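Local coordinates for chitinase (Chromobacterium violaceum, PDB 4TXG), which probably breaks down chitin as a family 18 glycoside hydrolase, cleaving O-glycosyl bonds between its sugar units, at residues S162-K167 against F602-G607; I504-D507 against K513-P516. All blocks are in the same frame, centred on the assembly; numbering follows the deposited sequence.

Contact 1 (S162-K167 against F602-G607)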
# COMPACT_ATOMS: atom_id res chain seq x y z
N SER A 162 9.42 11.36 -10.66
CA SER A 162 10.09 12.64 -10.94
C SER A 162 11.21 12.54 -11.96
O SER A 162 11.67 13.57 -12.48
CB SER A 162 10.66 13.23 -9.65
OG SER A 162 11.73 12.43 -9.15
N TRP A 163 11.66 11.32 -12.25
CA TRP A 163 12.92 11.17 -12.96
C TRP A 163 12.82 10.94 -14.47
O TRP A 163 13.85 10.71 -15.11
CB TRP A 163 13.74 10.03 -12.33
CG TRP A 163 13.03 8.72 -12.07
CD1 TRP A 163 12.91 7.66 -12.92
CD2 TRP A 163 12.38 8.33 -10.85
NE1 TRP A 163 12.22 6.63 -12.32
CE2 TRP A 163 11.89 7.02 -11.04
CE3 TRP A 163 12.17 8.95 -9.62
CZ2 TRP A 163 11.20 6.33 -10.05
CZ3 TRP A 163 11.48 8.27 -8.63
CH2 TRP A 163 11.00 6.97 -8.85
N ARG A 164 11.63 11.03 -15.05
CA ARG A 164 11.51 10.87 -16.50
C ARG A 164 11.38 12.24 -17.19
O ARG A 164 10.39 12.55 -17.85
CB ARG A 164 10.33 9.96 -16.84
CG ARG A 164 10.44 8.62 -16.08
CD ARG A 164 9.52 7.53 -16.62
NE ARG A 164 9.63 6.34 -15.78
CZ ARG A 164 10.59 5.43 -15.90
NH1 ARG A 164 11.50 5.56 -16.85
NH2 ARG A 164 10.63 4.39 -15.07
N THR A 165 12.43 13.04 -17.03
CA THR A 165 12.43 14.43 -17.47
C THR A 165 12.81 14.55 -18.93
O THR A 165 12.63 15.60 -19.54
CB THR A 165 13.42 15.26 -16.66
OG1 THR A 165 14.75 14.81 -16.93
CG2 THR A 165 13.13 15.11 -15.17
N GLY A 166 13.36 13.47 -19.48
CA GLY A 166 13.82 13.46 -20.86
C GLY A 166 15.12 14.21 -21.12
O GLY A 166 15.55 14.29 -22.27
N LYS A 167 15.76 14.74 -20.08
CA LYS A 167 16.93 15.59 -20.30
C LYS A 167 18.14 14.80 -20.81
O LYS A 167 19.05 15.37 -21.43
CB LYS A 167 17.30 16.34 -19.02
CG LYS A 167 16.26 17.34 -18.55
CD LYS A 167 16.06 18.46 -19.57
CE LYS A 167 15.04 19.49 -19.09
NZ LYS A 167 14.91 20.62 -20.05
N PHE A 602 -1.91 2.74 -9.02
CA PHE A 602 -0.97 2.07 -9.91
C PHE A 602 0.39 2.75 -9.93
O PHE A 602 0.50 3.97 -9.79
CB PHE A 602 -1.56 1.96 -11.34
CG PHE A 602 -2.08 3.25 -11.89
CD1 PHE A 602 -1.25 4.10 -12.59
CD2 PHE A 602 -3.41 3.61 -11.72
CE1 PHE A 602 -1.73 5.29 -13.10
CE2 PHE A 602 -3.89 4.80 -12.23
CZ PHE A 602 -3.04 5.64 -12.93
N TRP A 603 1.43 1.92 -10.05
CA TRP A 603 2.79 2.36 -10.29
C TRP A 603 3.18 1.86 -11.67
O TRP A 603 3.13 0.65 -11.89
CB TRP A 603 3.74 1.76 -9.24
CG TRP A 603 5.14 2.18 -9.44
CD1 TRP A 603 6.02 1.70 -10.37
CD2 TRP A 603 5.83 3.21 -8.73
NE1 TRP A 603 7.22 2.37 -10.28
CE2 TRP A 603 7.13 3.29 -9.27
CE3 TRP A 603 5.48 4.07 -7.68
CZ2 TRP A 603 8.08 4.20 -8.80
CZ3 TRP A 603 6.42 4.96 -7.21
CH2 TRP A 603 7.71 5.02 -7.77
N GLU A 604 3.55 2.72 -12.62
CA GLU A 604 3.56 4.18 -12.54
C GLU A 604 2.90 4.70 -13.81
O GLU A 604 2.74 3.95 -14.78
CB GLU A 604 4.99 4.72 -12.43
CG GLU A 604 5.87 4.21 -13.57
CD GLU A 604 7.25 4.85 -13.63
OE1 GLU A 604 8.24 4.15 -13.31
OE2 GLU A 604 7.34 6.03 -14.01
N LEU A 605 2.54 5.98 -13.83
CA LEU A 605 1.83 6.56 -14.97
C LEU A 605 2.56 6.34 -16.30
O LEU A 605 1.93 6.02 -17.32
CB LEU A 605 1.61 8.05 -14.73
CG LEU A 605 0.45 8.34 -13.76
CD1 LEU A 605 0.60 9.72 -13.11
CD2 LEU A 605 -0.87 8.27 -14.52
N ALA A 606 3.88 6.46 -16.30
CA ALA A 606 4.65 6.38 -17.54
C ALA A 606 4.66 4.98 -18.17
O ALA A 606 5.08 4.82 -19.32
CB ALA A 606 6.08 6.84 -17.30
N GLY A 607 4.21 3.98 -17.43
CA GLY A 607 4.18 2.63 -17.96
C GLY A 607 2.93 2.27 -18.76
O GLY A 607 2.91 1.24 -19.44
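Arg164 and Ala606 mark the closest backbone approach, their CA atoms 8.3 Å apart, so the irregular chain 162-167 reaches the end of strand 599-603 and the 3-10 turn after it through side chains alone. Arg164 and Glu604 point at one another. The arginine grips side-on: NE bonds Glu604 OE2 at 2.9 Å and NH2 bonds OE1 at 3.0 Å, both nearly straight. Each oxygen lies close to the guanidinium plane, yet the nitrogens meet the carboxylate from above its plane, because the two flat groups are turned 46° apart. The long arginine chain, extended from CG to NE, spans the gap and offers two N-H groups to a buried carboxylate. Glu604 OE2 is also held by Thr161 OG1. Alongside, the small CB of Ala606 packs 3.6 Å from Arg164 CD, next to the salt bridge. Trp163 NE1 lies 3.8 Å above one guanidinium face, toward its rim. The Trp163 indole comes in from the other direction to Trp603, and Trp163 CZ2 sits 4.0 Å from Trp603 CZ2, at the edge of the Trp603 ring. A rare cis peptide joins Trp603 to Glu604; with CG anti to the backbone N (chi1 180°), the Trp603 ring lies with one face against Glu604 CB. As in other family 18 chitinases, this tryptophan probably floors the sugar-binding cleft. Strands 155-161 and 599-603, first and last of the TIM barrel, run parallel side by side, and the contact lies at their C-terminal ends, with strand 185-193 packed against both tryptophans.

Contact 2 (I504-D507 against K513-P516)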
# COMPACT_ATOMS: atom_id res chain seq x y z
N ILE A 504 14.32 -3.14 -20.19
CA ILE A 504 14.71 -1.80 -20.65
C ILE A 504 14.56 -0.71 -19.60
O ILE A 504 15.14 0.36 -19.74
CB ILE A 504 13.93 -1.39 -21.93
CG1 ILE A 504 12.49 -0.97 -21.62
CG2 ILE A 504 13.98 -2.51 -22.96
CD1 ILE A 504 11.79 -0.29 -22.83
N TRP A 505 13.79 -0.97 -18.55
CA TRP A 505 13.67 -0.01 -17.46
C TRP A 505 14.55 -0.41 -16.27
O TRP A 505 14.20 -0.16 -15.12
CB TRP A 505 12.21 0.12 -17.03
CG TRP A 505 11.49 1.24 -17.72
CD1 TRP A 505 11.93 1.96 -18.80
CD2 TRP A 505 10.21 1.77 -17.38
NE1 TRP A 505 11.00 2.91 -19.15
CE2 TRP A 505 9.93 2.81 -18.29
CE3 TRP A 505 9.27 1.47 -16.40
CZ2 TRP A 505 8.75 3.56 -18.24
CZ3 TRP A 505 8.09 2.20 -16.35
CH2 TRP A 505 7.85 3.23 -17.26
N HIS A 506 15.69 -1.01 -16.57
CA HIS A 506 16.65 -1.40 -15.54
C HIS A 506 17.24 -0.22 -14.78
O HIS A 506 17.30 0.91 -15.29
CB HIS A 506 17.80 -2.19 -16.16
CG HIS A 506 18.53 -1.44 -17.23
ND1 HIS A 506 18.28 -1.62 -18.57
CD2 HIS A 506 19.49 -0.49 -17.15
CE1 HIS A 506 19.07 -0.83 -19.28
NE2 HIS A 506 19.81 -0.13 -18.44
N ASP A 507 17.68 -0.49 -13.56
CA ASP A 507 18.60 0.38 -12.84
C ASP A 507 20.03 -0.01 -13.20
O ASP A 507 20.28 -1.09 -13.75
CB ASP A 507 18.38 0.29 -11.33
CG ASP A 507 17.05 0.88 -10.90
OD1 ASP A 507 16.60 1.87 -11.52
OD2 ASP A 507 16.45 0.36 -9.93
N LYS A 513 26.72 -0.80 -14.89
CA LYS A 513 26.20 -1.98 -15.57
C LYS A 513 24.73 -2.22 -15.24
O LYS A 513 24.27 -1.97 -14.12
CB LYS A 513 27.03 -3.21 -15.20
CG LYS A 513 26.64 -4.47 -15.95
CD LYS A 513 27.45 -5.67 -15.47
CE LYS A 513 27.05 -6.94 -16.22
NZ LYS A 513 27.81 -8.12 -15.74
N GLU A 514 23.98 -2.70 -16.23
CA GLU A 514 22.58 -3.05 -16.06
C GLU A 514 22.37 -4.08 -14.94
O GLU A 514 23.05 -5.10 -14.88
CB GLU A 514 22.03 -3.57 -17.39
CG GLU A 514 20.80 -4.42 -17.27
CD GLU A 514 20.51 -5.21 -18.53
OE1 GLU A 514 21.44 -5.49 -19.31
OE2 GLU A 514 19.33 -5.56 -18.74
N ILE A 515 21.43 -3.79 -14.05
CA ILE A 515 20.98 -4.77 -13.06
C ILE A 515 19.82 -5.59 -13.63
O ILE A 515 18.79 -5.01 -13.95
CB ILE A 515 20.54 -4.08 -11.76
CG1 ILE A 515 21.69 -3.26 -11.17
CG2 ILE A 515 20.00 -5.09 -10.76
CD1 ILE A 515 21.27 -2.34 -10.04
N PRO A 516 19.99 -6.92 -13.77
CA PRO A 516 18.95 -7.79 -14.32
C PRO A 516 17.65 -7.75 -13.52
O PRO A 516 17.68 -7.42 -12.33
CB PRO A 516 19.57 -9.20 -14.24
CG PRO A 516 21.04 -8.96 -14.11
CD PRO A 516 21.17 -7.69 -13.33
O HOH W 1 17.18 -3.27 -12.75
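Asp507 and Ile515 provide the direct backbone link: Ile515 N donates to Asp507 O at 2.9 Å with an almost linear N-H...O angle of 171°. The return connection, Asp507 N to Ile515 O, is made through a water, which accepts from Asp507 N at 2.9 Å and donates to Ile515 O at 2.7 Å. One direct and one water-carried bond thus join the same two residues, where a hydrogen-bonded antiparallel pair would have two direct bonds. Asn503 ND2 also reaches Ile515 O, so this carbonyl has two partners.

The five residues between the segments are thereby closed into a small surface loop. It belongs to the long excursion that the family 18 barrel makes between strands 457-462 and 599-603, a region also containing the antiparallel sheet of strands 466-468, 556-560, 565-570 and 575-578, consistent with the alpha+beta insertion of many chitinases of this family.

Apolar packing accompanies the bonds. Glu514 crosses His506 at about a right angle and lays its CG over one imidazole face, 4.0 Å from the ring centroid, a CH-pi contact placed toward the rim. His506 CG stands between its backbone N and carbonyl carbon (chi1 58°), which turns the ring against the glutamate; a flat aromatic face suits an aliphatic methylene. Further along, the end methyl of Ile515, CD1, reaches Asp507 CB at 4.1 Å.

The polar ends of His506 and Glu514 turn to neighbours outside the two segments. His506 ND1 bonds Asn503 O, whereas Glu514 OE2 is held by Asn503 ND2 and Gly500 N, bonds that help fix the carboxylate while its methylene covers the ring.

How the contacts relate
The centres of contacts 1 and 2 lie about 16 Å apart, within the same family 18 catalytic region. Along the chain, contact 2 is nested inside contact 1: 162-167 comes first, then 504-507 and 513-516, and finally 602-607. Trp505 bridges them. It makes a cation-pi contact with Arg164, its CE2 being 3.5 Å from Arg164 NH1, on the guanidinium face opposite Trp163, and it also packs on Glu604 and the 606-607 turn. The loop from the insertion between strands 457-462 and 599-603 therefore lies directly against the salt bridge at the seam of the barrel's first and last strands, where its indole may shield the charges in part.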